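Local coordinates for protein phage integrase (Pectobacterium atrosepticum, PDB 3JU0) that probably binds arm-type DNA sites as the N-terminal domain of a tyrosine-recombinase-family integrase, at residues 65-70 with 89-94. Numbering follows the deposited sequence.
Sequences RQRRDE and NKTIQE
Arg67, on the helix 61-76 that follows the four-stranded antiparallel sheet of this arm-type DNA-binding domain, reaches across to Asn89 and Thr91, where segment 89-94, near the end of this domain fragment, enters the short helix 92-95 through a capping box.

The direct polar link is a hydrogen bond from Arg67 NH2 to Asn89 O, 3.0 Å long. It is bent at the hydrogen (137°), and although NH2 lies in the carbonyl plane, the oxygen lies tilted out of the guanidinium plane. Arginine suits the place because its long chain, extended from CG to NE, carries several donors to separate targets: NH1 binds the backbone carbonyl of Leu53 on the sheet, so one guanidinium ties strand, helix and segment 89-94 together.

Van der Waals packing accompanies this bond. Asn89 CB crosses over the arginine chain, 3.8 Å from Arg67 CG, while Thr91 CG2 packs obliquely against Arg67 NH2 at 3.6 Å. With CG anti to its carbonyl carbon (chi1 -68°), Asn89 brings its amide towards the helix, and OD1 comes to rest 3.5 Å from Glu70 CG. The amide has both a donor and an acceptor to use: ND2 binds Gln86 O, while OD1 accepts from a water that also donates to Glu70 OE2. The other carboxylate oxygen of Glu70 forms a salt bridge with Lys73. A second water accepts from Arg67 NE at 2.9 Å.

Within segment 89-94, threonine is a natural N-cap, its short hydroxyl-bearing side chain able to fold back over the first helical turn. Glu94 is long enough to return the bond: Glu94 N donates to Thr91 OG1, and Thr91 N donates almost straight (165°) to Glu94 OE1, approaching from above the carboxylate plane at 3.1 Å.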
loop_
_atom_site.group_PDB
_atom_site.type_symbol
_atom_site.label_atom_id
_atom_site.label_comp_id
_atom_site.label_asym_id
_atom_site.label_seq_id
_atom_site.Cartn_x
_atom_site.Cartn_y
_atom_site.Cartn_z
ATOM N N ARG A 65 -3.986 1.859 -4.631
ATOM C CA ARG A 65 -5.259 1.126 -4.830
ATOM C C ARG A 65 -5.122 0.173 -6.004
ATOM O O ARG A 65 -5.649 -0.955 -5.922
ATOM C CB ARG A 65 -6.444 2.083 -4.962
ATOM C CG ARG A 65 -6.752 2.853 -3.736
ATOM C CD ARG A 65 -7.808 3.885 -3.927
ATOM N NE ARG A 65 -8.210 4.481 -2.678
ATOM C CZ ARG A 65 -8.786 5.667 -2.572
ATOM N NH1 ARG A 65 -8.986 6.409 -3.636
ATOM N NH2 ARG A 65 -9.106 6.096 -1.387
ATOM N N GLN A 66 -4.409 0.556 -7.067
ATOM C CA GLN A 66 -4.197 -0.354 -8.202
ATOM C C GLN A 66 -3.375 -1.549 -7.803
ATOM O O GLN A 66 -3.669 -2.710 -8.190
ATOM C CB GLN A 66 -3.513 0.436 -9.349
ATOM C CG GLN A 66 -3.090 -0.392 -10.506
ATOM C CD GLN A 66 -4.217 -1.043 -11.197
ATOM O OE1 GLN A 66 -4.013 -2.085 -11.855
ATOM N NE2 GLN A 66 -5.422 -0.486 -11.072
ATOM N N ARG A 67 -2.339 -1.307 -7.003
ATOM C CA ARG A 67 -1.465 -2.394 -6.524
ATOM C C ARG A 67 -2.201 -3.301 -5.542
ATOM O O ARG A 67 -2.038 -4.507 -5.555
ATOM C CB ARG A 67 -0.179 -1.863 -5.877
ATOM C CG ARG A 67 0.749 -1.152 -6.926
ATOM C CD ARG A 67 1.977 -0.651 -6.287
ATOM N NE ARG A 67 2.762 0.014 -7.362
ATOM C CZ ARG A 67 4.057 0.269 -7.277
ATOM N NH1 ARG A 67 4.708 -0.015 -6.149
ATOM N NH2 ARG A 67 4.713 0.802 -8.314
ATOM N N ARG A 68 -3.067 -2.702 -4.730
ATOM C CA ARG A 68 -3.969 -3.498 -3.852
ATOM C C ARG A 68 -4.819 -4.426 -4.717
ATOM O O ARG A 68 -4.962 -5.589 -4.438
ATOM C CB ARG A 68 -4.879 -2.514 -3.077
ATOM C CG ARG A 68 -6.008 -3.153 -2.302
ATOM C CD ARG A 68 -7.131 -2.152 -2.148
ATOM N NE ARG A 68 -7.844 -1.880 -3.375
ATOM C CZ ARG A 68 -8.774 -0.930 -3.546
ATOM N NH1 ARG A 68 -9.037 -0.060 -2.601
ATOM N NH2 ARG A 68 -9.385 -0.815 -4.706
ATOM N N ASP A 69 -5.409 -3.866 -5.758
ATOM C CA ASP A 69 -6.264 -4.639 -6.645
ATOM C C ASP A 69 -5.473 -5.826 -7.232
ATOM O O ASP A 69 -5.960 -6.952 -7.324
ATOM C CB ASP A 69 -6.869 -3.750 -7.740
ATOM C CG ASP A 69 -7.921 -2.851 -7.235
ATOM O OD1 ASP A 69 -8.286 -1.904 -7.972
ATOM O OD2 ASP A 69 -8.392 -3.058 -6.093
ATOM N N GLU A 70 -4.276 -5.557 -7.734
ATOM C CA GLU A 70 -3.440 -6.605 -8.294
ATOM C C GLU A 70 -3.092 -7.696 -7.289
ATOM O O GLU A 70 -3.110 -8.873 -7.609
ATOM C CB GLU A 70 -2.237 -6.027 -8.968
ATOM C CG GLU A 70 -2.594 -5.204 -10.164
ATOM C CD GLU A 70 -3.345 -5.961 -11.255
ATOM O OE1 GLU A 70 -4.357 -5.447 -11.759
ATOM O OE2 GLU A 70 -2.955 -7.103 -11.573
ATOM N N ASN A 89 4.256 -3.030 -11.425
ATOM C CA ASN A 89 3.070 -2.230 -11.577
ATOM C C ASN A 89 3.419 -0.784 -11.886
ATOM O O ASN A 89 3.771 -0.014 -11.012
ATOM C CB ASN A 89 2.266 -2.230 -10.276
ATOM C CG ASN A 89 1.664 -3.567 -9.962
ATOM O OD1 ASN A 89 0.712 -4.010 -10.629
ATOM N ND2 ASN A 89 2.142 -4.172 -8.906
ATOM N N LYS A 90 3.379 -0.402 -13.142
ATOM C CA LYS A 90 3.801 0.961 -13.476
ATOM C C LYS A 90 2.868 1.959 -12.840
ATOM O O LYS A 90 1.627 1.753 -12.762
ATOM C CB LYS A 90 3.829 1.176 -14.997
ATOM C CG LYS A 90 4.806 0.285 -15.692
ATOM N N THR A 91 3.429 3.064 -12.380
ATOM C CA THR A 91 2.612 4.071 -11.738
ATOM C C THR A 91 2.026 5.025 -12.760
ATOM O O THR A 91 2.421 5.047 -13.933
ATOM C CB THR A 91 3.412 4.925 -10.752
ATOM O OG1 THR A 91 4.442 5.623 -11.485
ATOM C CG2 THR A 91 4.000 4.103 -9.647
ATOM N N ILE A 92 1.060 5.795 -12.333
ATOM C CA ILE A 92 0.392 6.674 -13.284
ATOM C C ILE A 92 1.407 7.636 -13.934
ATOM O O ILE A 92 1.407 7.828 -15.185
ATOM C CB ILE A 92 -0.805 7.423 -12.634
ATOM C CG1 ILE A 92 -1.951 6.465 -12.260
ATOM C CG2 ILE A 92 -1.255 8.501 -13.610
ATOM C CD1 ILE A 92 -2.957 7.044 -11.279
ATOM N N GLN A 93 2.283 8.228 -13.110
ATOM C CA GLN A 93 3.387 9.068 -13.596
ATOM C C GLN A 93 4.402 8.374 -14.488
ATOM O O GLN A 93 4.892 8.984 -15.448
ATOM C CB GLN A 93 4.196 9.632 -12.446
ATOM N N GLU A 94 4.785 7.155 -14.121
ATOM C CA GLU A 94 5.686 6.388 -14.943
ATOM C C GLU A 94 5.046 6.228 -16.299
ATOM O O GLU A 94 5.745 6.286 -17.306
ATOM C CB GLU A 94 5.997 5.031 -14.299
ATOM C CG GLU A 94 7.054 5.181 -13.202
ATOM C CD GLU A 94 7.219 3.942 -12.376
ATOM O OE1 GLU A 94 6.485 2.946 -12.671
ATOM O OE2 GLU A 94 8.075 3.991 -11.451
HETATM O O HOH W 1 0.403 -5.627 -6.410
HETATM O O HOH W 2 1.271 1.282 -9.508
HETATM O O HOH W 3 0.217 -6.514 -11.977
#